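Local coordinates for penicillin binding protein 2X (Streptococcus thermophilus, PDB 5U47) that probably cross-links peptidoglycan strands as a transpeptidase of the septum-building divisome, and is a likely target of beta-lactam acylation, at residues M432-F437 with E455-P460; Y378-P383 with V417-A422; S47-I52 with E137-R142; V28-G33 with G186-A191. The protein carries 1 engineered substitution. One frame throughout, in Å; residues are numbered along the deposited sequence.

Contact 1: M432-F437 with E455-P460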
loop_
_atom_site.group_PDB
_atom_site.type_symbol
_atom_site.label_atom_id
_atom_site.label_comp_id
_atom_site.label_asym_id
_atom_site.label_seq_id
_atom_site.Cartn_x
_atom_site.Cartn_y
_atom_site.Cartn_z
ATOM N N MET A 432 7.102 14.238 -9.957
ATOM C CA MET A 432 6.959 13.019 -9.196
ATOM C C MET A 432 5.918 13.196 -8.096
ATOM O O MET A 432 5.863 14.255 -7.428
ATOM C CB MET A 432 8.314 12.620 -8.613
ATOM C CG MET A 432 8.396 11.173 -8.195
ATOM S SD MET A 432 10.121 10.615 -8.008
ATOM C CE MET A 432 10.447 11.480 -6.502
ATOM N N LEU A 433 5.112 12.149 -7.917
ATOM C CA LEU A 433 4.033 12.104 -6.946
ATOM C C LEU A 433 4.251 10.990 -5.951
ATOM O O LEU A 433 4.870 9.961 -6.265
ATOM C CB LEU A 433 2.696 11.838 -7.657
ATOM C CG LEU A 433 2.280 12.791 -8.780
ATOM C CD1 LEU A 433 0.968 12.367 -9.432
ATOM C CD2 LEU A 433 2.155 14.205 -8.258
ATOM N N GLU A 434 3.748 11.203 -4.739
ATOM C CA GLU A 434 3.796 10.178 -3.697
ATOM C C GLU A 434 2.651 9.183 -3.967
ATOM O O GLU A 434 1.495 9.597 -4.098
ATOM C CB GLU A 434 3.600 10.833 -2.336
ATOM C CG GLU A 434 3.620 9.895 -1.139
ATOM C CD GLU A 434 5.005 9.395 -0.747
ATOM O OE1 GLU A 434 5.987 9.493 -1.526
ATOM O OE2 GLU A 434 5.096 8.877 0.377
ATOM N N PRO A 435 2.955 7.875 -4.057
ATOM C CA PRO A 435 1.878 6.918 -4.200
ATOM C C PRO A 435 0.981 6.989 -2.956
ATOM O O PRO A 435 1.503 7.187 -1.855
ATOM C CB PRO A 435 2.609 5.570 -4.293
ATOM C CG PRO A 435 3.956 5.926 -4.808
ATOM C CD PRO A 435 4.270 7.210 -4.110
ATOM N N GLN A 436 -0.331 6.866 -3.159
ATOM C CA GLN A 436 -1.332 6.956 -2.088
ATOM C C GLN A 436 -2.295 5.800 -2.152
ATOM O O GLN A 436 -2.697 5.363 -3.253
ATOM C CB GLN A 436 -2.157 8.238 -2.222
ATOM C CG GLN A 436 -1.393 9.518 -1.944
ATOM C CD GLN A 436 -2.224 10.774 -2.145
ATOM O OE1 GLN A 436 -3.263 10.764 -2.834
ATOM N NE2 GLN A 436 -1.769 11.869 -1.556
ATOM N N PHE A 437 -2.697 5.341 -0.965
ATOM C CA PHE A 437 -3.669 4.274 -0.811
ATOM C C PHE A 437 -4.839 4.683 0.099
ATOM O O PHE A 437 -5.794 3.905 0.245
ATOM C CB PHE A 437 -3.017 2.945 -0.337
ATOM C CG PHE A 437 -2.348 3.032 1.013
ATOM C CD1 PHE A 437 -3.079 2.883 2.179
ATOM C CD2 PHE A 437 -0.980 3.268 1.110
ATOM C CE1 PHE A 437 -2.459 2.977 3.417
ATOM C CE2 PHE A 437 -0.355 3.362 2.346
ATOM C CZ PHE A 437 -1.101 3.214 3.504
ATOM N N GLU A 455 0.083 14.525 -3.819
ATOM C CA GLU A 455 1.262 15.048 -3.140
ATOM C C GLU A 455 2.459 15.095 -4.095
ATOM O O GLU A 455 3.016 14.054 -4.459
ATOM C CB GLU A 455 1.580 14.183 -1.916
ATOM C CG GLU A 455 2.740 14.714 -1.075
ATOM C CD GLU A 455 3.141 13.825 0.105
ATOM O OE1 GLU A 455 2.529 12.753 0.341
ATOM O OE2 GLU A 455 4.098 14.219 0.825
ATOM N N VAL A 456 2.867 16.305 -4.482
ATOM C CA VAL A 456 4.021 16.511 -5.361
ATOM C C VAL A 456 5.266 16.435 -4.493
ATOM O O VAL A 456 5.349 17.115 -3.478
ATOM C CB VAL A 456 3.925 17.867 -6.077
ATOM C CG1 VAL A 456 5.196 18.193 -6.831
ATOM C CG2 VAL A 456 2.688 17.909 -6.990
ATOM N N ILE A 457 6.230 15.615 -4.886
ATOM C CA ILE A 457 7.419 15.396 -4.051
ATOM C C ILE A 457 8.758 15.633 -4.730
ATOM O O ILE A 457 9.793 15.417 -4.097
ATOM C CB ILE A 457 7.409 13.979 -3.440
ATOM C CG1 ILE A 457 7.346 12.931 -4.538
ATOM C CG2 ILE A 457 6.222 13.830 -2.503
ATOM C CD1 ILE A 457 7.557 11.528 -4.034
ATOM N N GLY A 458 8.731 16.053 -6.002
ATOM C CA GLY A 458 9.949 16.346 -6.733
ATOM C C GLY A 458 9.746 16.473 -8.225
ATOM O O GLY A 458 8.627 16.338 -8.747
ATOM N N LYS A 459 10.842 16.754 -8.915
ATOM C CA LYS A 459 10.820 16.901 -10.359
ATOM C C LYS A 459 12.168 16.444 -10.916
ATOM O O LYS A 459 13.077 17.257 -11.121
ATOM C CB LYS A 459 10.492 18.342 -10.757
ATOM C CG LYS A 459 10.338 18.452 -12.261
ATOM C CD LYS A 459 9.657 19.708 -12.726
ATOM C CE LYS A 459 9.466 19.645 -14.232
ATOM N NZ LYS A 459 9.155 20.994 -14.759
ATOM N N PRO A 460 12.311 15.133 -11.137
ATOM C CA PRO A 460 13.583 14.613 -11.612
ATOM C C PRO A 460 13.966 15.019 -13.043
ATOM O O PRO A 460 15.149 15.184 -13.311
ATOM C CB PRO A 460 13.428 13.092 -11.509
ATOM C CG PRO A 460 12.071 12.813 -11.040
ATOM C CD PRO A 460 11.369 14.078 -10.718
HETATM O O HOH W 1 0.039 11.851 -4.836
HETATM O O HOH W 2 0.283 11.269 0.536
#

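Contact 2: Y378-P383 with V417-A422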
loop_
_atom_site.group_PDB
_atom_site.type_symbol
_atom_site.label_atom_id
_atom_site.label_comp_id
_atom_site.label_asym_id
_atom_site.label_seq_id
_atom_site.Cartn_x
_atom_site.Cartn_y
_atom_site.Cartn_z
ATOM N N TYR A 378 15.287 10.700 -8.322
ATOM C CA TYR A 378 14.214 9.712 -8.428
ATOM C C TYR A 378 13.956 9.008 -7.065
ATOM O O TYR A 378 13.045 8.183 -6.951
ATOM C CB TYR A 378 14.500 8.698 -9.536
ATOM C CG TYR A 378 13.997 9.097 -10.916
ATOM C CD1 TYR A 378 12.628 9.117 -11.186
ATOM C CD2 TYR A 378 14.881 9.384 -11.968
ATOM C CE1 TYR A 378 12.145 9.438 -12.442
ATOM C CE2 TYR A 378 14.410 9.715 -13.234
ATOM C CZ TYR A 378 13.038 9.732 -13.473
ATOM O OH TYR A 378 12.534 10.061 -14.724
ATOM N N LYS A 379 14.797 9.324 -6.080
ATOM C CA LYS A 379 14.681 8.872 -4.685
ATOM C C LYS A 379 14.929 7.402 -4.384
ATOM O O LYS A 379 14.490 6.889 -3.324
ATOM C CB LYS A 379 13.345 9.321 -4.059
ATOM C CG LYS A 379 13.186 10.828 -3.976
ATOM C CD LYS A 379 11.881 11.192 -3.284
ATOM C CE LYS A 379 11.710 12.697 -3.176
ATOM N NZ LYS A 379 12.661 13.308 -2.206
ATOM N N PHE A 380 15.612 6.716 -5.290
ATOM C CA PHE A 380 15.990 5.336 -5.016
ATOM C C PHE A 380 16.884 5.295 -3.794
ATOM O O PHE A 380 17.662 6.233 -3.541
ATOM C CB PHE A 380 16.613 4.683 -6.234
ATOM C CG PHE A 380 15.619 4.467 -7.333
ATOM C CD1 PHE A 380 14.647 3.501 -7.192
ATOM C CD2 PHE A 380 15.618 5.264 -8.473
ATOM C CE1 PHE A 380 13.701 3.289 -8.178
ATOM C CE2 PHE A 380 14.669 5.063 -9.471
ATOM C CZ PHE A 380 13.711 4.071 -9.323
ATOM N N GLY A 381 16.711 4.245 -2.990
ATOM C CA GLY A 381 17.427 4.107 -1.718
ATOM C C GLY A 381 16.725 4.816 -0.548
ATOM O O GLY A 381 17.174 4.723 0.596
ATOM N N ILE A 382 15.625 5.525 -0.833
ATOM C CA ILE A 382 14.867 6.229 0.191
ATOM C C ILE A 382 13.451 5.663 0.209
ATOM O O ILE A 382 12.786 5.645 -0.828
ATOM C CB ILE A 382 14.806 7.747 -0.075
ATOM C CG1 ILE A 382 16.229 8.319 -0.236
ATOM C CG2 ILE A 382 14.099 8.465 1.067
ATOM C CD1 ILE A 382 16.279 9.809 -0.524
ATOM N N PRO A 383 12.978 5.215 1.386
ATOM C CA PRO A 383 11.608 4.681 1.415
ATOM C C PRO A 383 10.600 5.771 1.077
ATOM O O PRO A 383 10.890 6.967 1.272
ATOM C CB PRO A 383 11.441 4.208 2.867
ATOM C CG PRO A 383 12.435 4.982 3.644
ATOM C CD PRO A 383 13.596 5.220 2.725
ATOM N N VAL A 417 6.939 -0.154 -4.734
ATOM C CA VAL A 417 6.403 1.191 -4.529
ATOM C C VAL A 417 7.425 2.289 -4.921
ATOM O O VAL A 417 7.020 3.354 -5.365
ATOM C CB VAL A 417 5.779 1.353 -3.137
ATOM C CG1 VAL A 417 6.857 1.331 -2.050
ATOM C CG2 VAL A 417 4.911 2.606 -3.076
ATOM N N GLN A 418 8.732 2.025 -4.790
ATOM C CA GLN A 418 9.756 2.979 -5.285
ATOM C C GLN A 418 9.691 3.096 -6.817
ATOM O O GLN A 418 9.798 4.195 -7.385
ATOM C CB GLN A 418 11.152 2.579 -4.835
ATOM C CG GLN A 418 11.403 2.836 -3.364
ATOM C CD GLN A 418 12.755 2.351 -2.913
ATOM O OE1 GLN A 418 13.216 1.288 -3.343
ATOM N NE2 GLN A 418 13.388 3.106 -2.012
ATOM N N MET A 419 9.477 1.962 -7.489
ATOM C CA MET A 419 9.328 1.995 -8.931
ATOM C C MET A 419 8.082 2.780 -9.326
ATOM O O MET A 419 8.123 3.586 -10.245
ATOM C CB MET A 419 9.289 0.582 -9.529
ATOM C CG MET A 419 10.601 -0.190 -9.371
ATOM S SD MET A 419 12.032 0.627 -10.122
ATOM C CE MET A 419 11.600 0.626 -11.857
ATOM N N LEU A 420 6.969 2.544 -8.634
ATOM C CA LEU A 420 5.726 3.259 -8.940
ATOM C C LEU A 420 5.911 4.764 -8.794
ATOM O O LEU A 420 5.455 5.529 -9.637
ATOM C CB LEU A 420 4.568 2.774 -8.049
ATOM C CG LEU A 420 4.157 1.289 -8.223
ATOM C CD1 LEU A 420 3.071 0.928 -7.214
ATOM C CD2 LEU A 420 3.660 1.007 -9.639
ATOM N N ARG A 421 6.564 5.159 -7.710
ATOM C CA ARG A 421 6.832 6.564 -7.434
ATOM C C ARG A 421 7.646 7.189 -8.593
ATOM O O ARG A 421 7.311 8.267 -9.081
ATOM C CB ARG A 421 7.593 6.690 -6.123
ATOM C CG ARG A 421 8.001 8.100 -5.758
ATOM C CD ARG A 421 8.715 8.157 -4.411
ATOM N NE ARG A 421 9.910 7.333 -4.429
ATOM C CZ ARG A 421 10.722 7.094 -3.391
ATOM N NH1 ARG A 421 11.757 6.295 -3.562
ATOM N NH2 ARG A 421 10.519 7.626 -2.203
ATOM N N ALA A 422 8.676 6.488 -9.041
ATOM C CA ALA A 422 9.532 6.968 -10.133
ATOM C C ALA A 422 8.736 7.073 -11.423
ATOM O O ALA A 422 8.870 8.065 -12.162
ATOM C CB ALA A 422 10.730 6.044 -10.316
HETATM O O HOH W 3 11.494 6.049 -6.296
HETATM O O HOH W 4 15.845 1.805 -4.063
#

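Contact 3: S47-I52 with E137-R142. With ACT (acetate ion), chain C.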
loop_
_atom_site.group_PDB
_atom_site.type_symbol
_atom_site.label_atom_id
_atom_site.label_comp_id
_atom_site.label_asym_id
_atom_site.label_seq_id
_atom_site.Cartn_x
_atom_site.Cartn_y
_atom_site.Cartn_z
ATOM N N SER A 47 -18.061 -7.703 12.766
ATOM C CA SER A 47 -19.252 -8.534 12.816
ATOM C C SER A 47 -19.381 -9.077 14.242
ATOM O O SER A 47 -18.441 -9.693 14.774
ATOM C CB SER A 47 -19.134 -9.672 11.815
ATOM O OG SER A 47 -20.146 -10.621 11.964
ATOM N N THR A 48 -20.534 -8.826 14.851
ATOM C CA THR A 48 -20.810 -9.255 16.224
ATOM C C THR A 48 -21.732 -10.455 16.236
ATOM O O THR A 48 -22.758 -10.473 15.558
ATOM C CB THR A 48 -21.521 -8.146 17.010
ATOM O OG1 THR A 48 -20.791 -6.940 16.897
ATOM C CG2 THR A 48 -21.640 -8.499 18.496
ATOM N N SER A 49 -21.345 -11.464 16.997
ATOM C CA SER A 49 -22.171 -12.645 17.203
ATOM C C SER A 49 -22.213 -12.844 18.733
ATOM O O SER A 49 -21.539 -12.125 19.486
ATOM C CB SER A 49 -21.643 -13.849 16.441
ATOM O OG SER A 49 -20.385 -14.232 16.927
ATOM N N TYR A 50 -23.004 -13.790 19.196
ATOM C CA TYR A 50 -23.201 -13.943 20.640
ATOM C C TYR A 50 -23.076 -15.357 21.152
ATOM O O TYR A 50 -23.367 -16.317 20.432
ATOM C CB TYR A 50 -24.565 -13.392 21.009
ATOM C CG TYR A 50 -24.730 -11.935 20.697
ATOM C CD1 TYR A 50 -25.126 -11.516 19.432
ATOM C CD2 TYR A 50 -24.501 -10.970 21.665
ATOM C CE1 TYR A 50 -25.277 -10.170 19.134
ATOM C CE2 TYR A 50 -24.666 -9.616 21.385
ATOM C CZ TYR A 50 -25.049 -9.228 20.114
ATOM O OH TYR A 50 -25.217 -7.893 19.818
ATOM N N SER A 51 -22.629 -15.460 22.404
ATOM C CA SER A 51 -22.474 -16.723 23.100
ATOM C C SER A 51 -23.447 -16.698 24.263
ATOM O O SER A 51 -23.455 -15.733 25.055
ATOM C CB SER A 51 -21.054 -16.915 23.630
ATOM O OG SER A 51 -20.117 -17.008 22.576
ATOM N N ILE A 52 -24.249 -17.762 24.371
ATOM C CA ILE A 52 -25.288 -17.851 25.404
ATOM C C ILE A 52 -24.772 -18.552 26.668
ATOM O O ILE A 52 -24.068 -19.559 26.595
ATOM C CB ILE A 52 -26.589 -18.523 24.861
ATOM C CG1 ILE A 52 -27.729 -18.374 25.875
ATOM C CG2 ILE A 52 -26.371 -19.994 24.487
ATOM C CD1 ILE A 52 -29.071 -18.871 25.368
ATOM N N GLU A 137 -22.990 -12.896 25.694
ATOM C CA GLU A 137 -21.740 -12.131 25.616
ATOM C C GLU A 137 -21.404 -11.954 24.136
ATOM O O GLU A 137 -21.433 -12.919 23.348
ATOM C CB GLU A 137 -20.584 -12.819 26.366
ATOM C CG GLU A 137 -19.248 -12.031 26.458
ATOM C CD GLU A 137 -19.265 -10.787 27.378
ATOM O OE1 GLU A 137 -20.289 -10.533 28.051
ATOM O OE2 GLU A 137 -18.232 -10.046 27.431
ATOM N N ALA A 138 -21.118 -10.711 23.773
ATOM C CA ALA A 138 -20.758 -10.354 22.411
ATOM C C ALA A 138 -19.332 -10.784 22.100
ATOM O O ALA A 138 -18.436 -10.650 22.934
ATOM C CB ALA A 138 -20.896 -8.856 22.203
ATOM N N THR A 139 -19.145 -11.332 20.904
ATOM C CA THR A 139 -17.829 -11.711 20.412
ATOM C C THR A 139 -17.732 -11.109 19.010
ATOM O O THR A 139 -18.578 -11.366 18.144
ATOM C CB THR A 139 -17.613 -13.232 20.368
ATOM O OG1 THR A 139 -18.606 -13.829 19.529
ATOM C CG2 THR A 139 -17.692 -13.827 21.760
ATOM N N THR A 140 -16.695 -10.315 18.796
ATOM C CA THR A 140 -16.520 -9.624 17.541
ATOM C C THR A 140 -15.464 -10.282 16.686
ATOM O O THR A 140 -14.390 -10.629 17.186
ATOM C CB THR A 140 -16.114 -8.169 17.819
ATOM O OG1 THR A 140 -17.139 -7.554 18.592
ATOM C CG2 THR A 140 -15.944 -7.398 16.554
ATOM N N SER A 141 -15.779 -10.465 15.403
ATOM C CA SER A 141 -14.806 -10.955 14.431
ATOM C C SER A 141 -14.733 -9.949 13.275
ATOM O O SER A 141 -15.617 -9.104 13.101
ATOM C CB SER A 141 -15.186 -12.349 13.922
ATOM O OG SER A 141 -16.444 -12.305 13.283
ATOM N N ARG A 142 -13.667 -10.033 12.498
ATOM C CA ARG A 142 -13.468 -9.141 11.369
ATOM C C ARG A 142 -13.899 -9.893 10.113
ATOM O O ARG A 142 -13.445 -11.002 9.886
ATOM C CB ARG A 142 -11.999 -8.765 11.288
ATOM C CG ARG A 142 -11.659 -7.603 10.376
ATOM C CD ARG A 142 -12.182 -6.277 10.932
ATOM N NE ARG A 142 -11.508 -5.142 10.323
ATOM C CZ ARG A 142 -11.929 -3.878 10.376
ATOM N NH1 ARG A 142 -13.069 -3.529 11.013
ATOM N NH2 ARG A 142 -11.210 -2.946 9.799
HETATM C C ACT C . -20.650 -4.565 14.667
HETATM O O ACT C . -20.350 -3.352 14.553
HETATM O OXT ACT C . -19.842 -5.409 15.122
HETATM C CH3 ACT C . -22.020 -5.018 14.246
HETATM O O HOH W 5 -18.392 -12.647 15.783
HETATM O O HOH W 6 -19.940 -16.063 19.796
#

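Contact 4: V28-G33 with G186-A191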
loop_
_atom_site.group_PDB
_atom_site.type_symbol
_atom_site.label_atom_id
_atom_site.label_comp_id
_atom_site.label_asym_id
_atom_site.label_seq_id
_atom_site.Cartn_x
_atom_site.Cartn_y
_atom_site.Cartn_z
ATOM N N VAL A 28 -14.067 -2.631 27.430
ATOM C CA VAL A 28 -15.080 -2.925 26.419
ATOM C C VAL A 28 -14.477 -2.378 25.121
ATOM O O VAL A 28 -14.286 -1.168 24.966
ATOM C CB VAL A 28 -16.445 -2.273 26.741
ATOM C CG1 VAL A 28 -17.459 -2.535 25.638
ATOM C CG2 VAL A 28 -16.987 -2.811 28.049
ATOM N N ALA A 29 -14.108 -3.275 24.220
ATOM C CA ALA A 29 -13.492 -2.878 22.974
ATOM C C ALA A 29 -14.452 -2.055 22.141
ATOM O O ALA A 29 -15.628 -2.366 22.046
ATOM C CB ALA A 29 -13.048 -4.104 22.186
ATOM N N ALA A 30 -13.943 -0.985 21.569
ATOM C CA ALA A 30 -14.727 -0.151 20.678
ATOM C C ALA A 30 -14.902 -0.866 19.333
ATOM O O ALA A 30 -14.122 -1.762 18.977
ATOM C CB ALA A 30 -14.013 1.176 20.459
ATOM N N LYS A 31 -15.936 -0.477 18.600
ATOM C CA LYS A 31 -16.127 -0.976 17.271
ATOM C C LYS A 31 -14.943 -0.480 16.407
ATOM O O LYS A 31 -14.615 0.711 16.394
ATOM C CB LYS A 31 -17.423 -0.446 16.684
ATOM C CG LYS A 31 -17.608 -0.809 15.222
ATOM C CD LYS A 31 -18.814 -0.161 14.611
ATOM C CE LYS A 31 -18.924 -0.573 13.155
ATOM N NZ LYS A 31 -20.024 0.157 12.468
ATOM N N ARG A 32 -14.314 -1.401 15.698
ATOM C CA ARG A 32 -13.218 -1.074 14.817
ATOM C C ARG A 32 -13.781 -0.457 13.542
ATOM O O ARG A 32 -14.812 -0.902 13.023
ATOM C CB ARG A 32 -12.430 -2.342 14.492
ATOM C CG ARG A 32 -11.167 -2.131 13.676
ATOM C CD ARG A 32 -10.414 -3.452 13.548
ATOM N NE ARG A 32 -9.159 -3.325 12.813
ATOM C CZ ARG A 32 -8.027 -2.857 13.330
ATOM N NH1 ARG A 32 -7.975 -2.426 14.598
ATOM N NH2 ARG A 32 -6.946 -2.787 12.582
ATOM N N GLY A 33 -13.078 0.543 13.027
ATOM C CA GLY A 33 -13.469 1.218 11.821
ATOM C C GLY A 33 -13.559 0.270 10.646
ATOM O O GLY A 33 -12.923 -0.782 10.628
ATOM N N GLY A 186 -10.980 2.296 17.992
ATOM C CA GLY A 186 -11.670 3.355 18.700
ATOM C C GLY A 186 -11.090 3.531 20.095
ATOM O O GLY A 186 -10.046 2.973 20.427
ATOM N N THR A 187 -11.768 4.320 20.907
ATOM C CA THR A 187 -11.368 4.508 22.282
ATOM C C THR A 187 -12.186 3.506 23.055
ATOM O O THR A 187 -13.422 3.495 22.992
ATOM C CB THR A 187 -11.634 5.949 22.749
ATOM O OG1 THR A 187 -10.914 6.840 21.884
ATOM C CG2 THR A 187 -11.191 6.163 24.214
ATOM N N ASP A 188 -11.496 2.649 23.781
ATOM C CA ASP A 188 -12.169 1.626 24.549
ATOM C C ASP A 188 -13.133 2.159 25.611
ATOM O O ASP A 188 -12.980 3.265 26.126
ATOM C CB ASP A 188 -11.150 0.716 25.212
ATOM C CG ASP A 188 -10.421 -0.166 24.220
ATOM O OD1 ASP A 188 -10.942 -0.408 23.089
ATOM O OD2 ASP A 188 -9.322 -0.637 24.578
ATOM N N GLY A 189 -14.158 1.351 25.869
ATOM C CA GLY A 189 -15.160 1.620 26.877
ATOM C C GLY A 189 -14.770 0.890 28.145
ATOM O O GLY A 189 -13.686 0.325 28.233
ATOM N N GLU A 190 -15.673 0.865 29.112
ATOM C CA GLU A 190 -15.387 0.257 30.386
ATOM C C GLU A 190 -16.692 -0.291 30.939
ATOM O O GLU A 190 -17.754 0.293 30.713
ATOM C CB GLU A 190 -14.840 1.344 31.321
ATOM C CG GLU A 190 -13.867 0.866 32.378
ATOM C CD GLU A 190 -12.466 0.610 31.835
ATOM O OE1 GLU A 190 -11.731 -0.206 32.434
ATOM O OE2 GLU A 190 -12.081 1.223 30.822
ATOM N N ALA A 191 -16.623 -1.417 31.635
ATOM C CA ALA A 191 -17.809 -1.987 32.252
ATOM C C ALA A 191 -17.468 -2.731 33.528
ATOM O O ALA A 191 -16.319 -3.129 33.759
ATOM C CB ALA A 191 -18.515 -2.920 31.287
HETATM O O HOH W 7 -11.611 -0.797 18.119
#

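Contact 1: M432-F437 with E455-P460
A short antiparallel ribbon in the transpeptidase domain sets Met432 and Leu433 beside Val456, Ile457 and Gly458. The straightest bond runs from Ile457 N to Met432 O, 2.9 Å long with 176° at the hydrogen. Before it Met432 N reaches Gly458 O, approaching from above that carbonyl plane, and after it Glu434 N meets Glu455 O at 3.0 Å, nearly along the C=O axis. Beyond this last bond a water takes over, accepting from Glu455 N and donating to Glu434 O.

Leu433 and Val456 share one face of the ribbon, where Leu433 CD2 meets Val456 CG2 at 4.0 Å; Met432 lies on the other. CG1 of Ile457 sits between its backbone N and carbonyl carbon (chi1 58°), and CD1 beyond it reaches across to lie 3.8 Å from Met432 CE and 3.6 Å from Glu434 OE1. Glu434 and Glu455 run side by side in the same direction, CG of Glu434 3.4 Å from OE1 of Glu455, with their carboxylate planes 58° apart. A second water donates to that OE1 and accepts from Gln436 NE2, which also binds Lys453 O.

Two acids this close would be expected to repel. Arg610, from the first PASTA domain, forms a salt bridge with Glu455 and a long, weak ion pair with Glu434. The ribbon is therefore a place where the catalytic domain is joined electrostatically to its C-terminal neighbour.

Contact 2: Y378-P383 with V417-A422
One carbonyl oxygen, Ile382 O, is gripped by two long side chains from the same helix, Gln418 and Arg421, in quite different directions. Arg421 NH1 approaches nearly head-on to the C=O bond at 3.0 Å, with the oxygen in the guanidinium plane, and NH2 adds a weak bond. Gln418 NE2 comes instead from above the carbonyl plane, 76° out of it, at 2.9 Å. The acceptor ends a type II turn that begins at Lys379, the residue whose positive phi closes helix 368-377 in a Schellman motif.

The bend of Arg421 at chi3 (59°) turns NE aside, and the guanidinium beyond it lies with Lys379 CB over the centre of one face, 3.5 Å from CZ. Water completes the polar layer: one molecule accepts from Arg421 NE and donates to Tyr378 O and Gln418 O, while another joins Gly381 N to Gln418 OE1. NE2 of Gln418 also donates to Ser393 O.

Alongside the polar layer is an apolar patch. Ala422 CB meets Tyr378 CD1 and Phe380 CZ, each at 3.7 Å, and Met419 SD makes an oblique Met-aromatic contact with Phe380, 3.7 Å from CE1. Met297, on the helix bearing the lysine of a probable SxxK motif, touches both Phe380 and Met419.

The buried guanidinium is thus held by neutral carbonyl and water oxygens, which would be expected to stabilise its charge while tying the turn to the helix.

Contact 3: S47-I52 with E137-R142
Thr139 and Ser49 face each other as a hydrogen-bonded pair of two antiparallel strands, and both hydroxyls sit between backbone N and carbonyl carbon (chi1 near 60° in each). This brings Ser49 OG and Thr139 OG1 to 3.2 Å. Ser141 OG adopts the same setting, and a water lies among these groups: it accepts from Ser49 OG, at 2.8 Å, and from Ser141 OG while donating to Thr139 O and Ser47 O. A second water spans Thr139 OG1, at 2.6 Å, and Ser51 OG.

The opposite face is more apolar. Thr48 directs CG2 to Ala138 CB at 3.8 Å, and Tyr50 CE2 approaches the same methyl at 3.9 Å, leaving Ala138 flanked by two side chains of the facing strand. OG1 of Thr48, anti to the carbonyl carbon (chi1 -52°), makes a short bond, 2.5 Å, to OXT of an acetate probably taken from the crystallisation liquor. The Tyr50 ring also has a cation-pi partner in Lys119.

Six backbone bonds tie the strands, a reciprocal pair at each of Ser47-Ser141, Ser49-Thr139 and Ser51-Glu137; Thr139 N to Ser49 O, for instance, is 2.9 Å. The N-to-C directions are 144° apart, well short of exactly antiparallel, so the pair is twisted. This is a regular antiparallel pairing at the surface of the N-terminal domain, where strands 42-55 and 134-143 pair as neighbours within a larger mixed sheet and their serine- and threonine-rich face binds ordered water.

Contact 4: V28-G33 with G186-A191
With chi1 near -70°, CG of Asp188 stands anti to its own carbonyl carbon, and a chi2 of -22° carries OD1 towards Ala30 N, to which it is weakly hydrogen-bonded at 3.4 Å. In Val28, CG2 is the methyl anti to the carbonyl carbon (chi1, which places CG1, is 177°), and it meets Ala191 CB at 3.6 Å.

Between these side-chain contacts lies one reciprocal backbone pair. Gly189 N donates to Val28 O at 2.7 Å, and the return bond, Val28 N to Gly189 O, is longer at 3.1 Å.

Past this backbone pair the contact rests on the weak Asp188 bond, packing and water. Ala30 CB rests against the bare backbone of Gly186, 3.7 Å from its CA, and lies 3.5 Å from Thr187 O. A water donates to Ala30 O and accepts from Gly186 N, linking the two backbones.

The arrangement is that of an edge strand ending: strand 26-28 is one outer member of a small three-stranded antiparallel sheet, with strand 189-192 in the middle and 207-210 beyond, in the N-terminal domain.

In the fold
The four sites illustrate how contact chemistry follows position in a fold. Contacts 1 and 2 are buried in the transpeptidase domain, their centres about 10 Å apart, and they touch directly: helix 416-427 leads into strand 432-433, and Met432 packs on Arg421 and Lys379. There, a salt bridge to Arg610 and neutral acceptors around Arg421 sit amid apolar packing. Contacts 3 and 4 lie at the surface of the N-terminal region, at least 36 Å from the first two between centres, and depend more on backbone pairing and small side chains; water bridges occur in all four. They too are joined, since Arg142 NH1 meets Gly33 O, and contact 3 is nested in the loop that contact 4 closes.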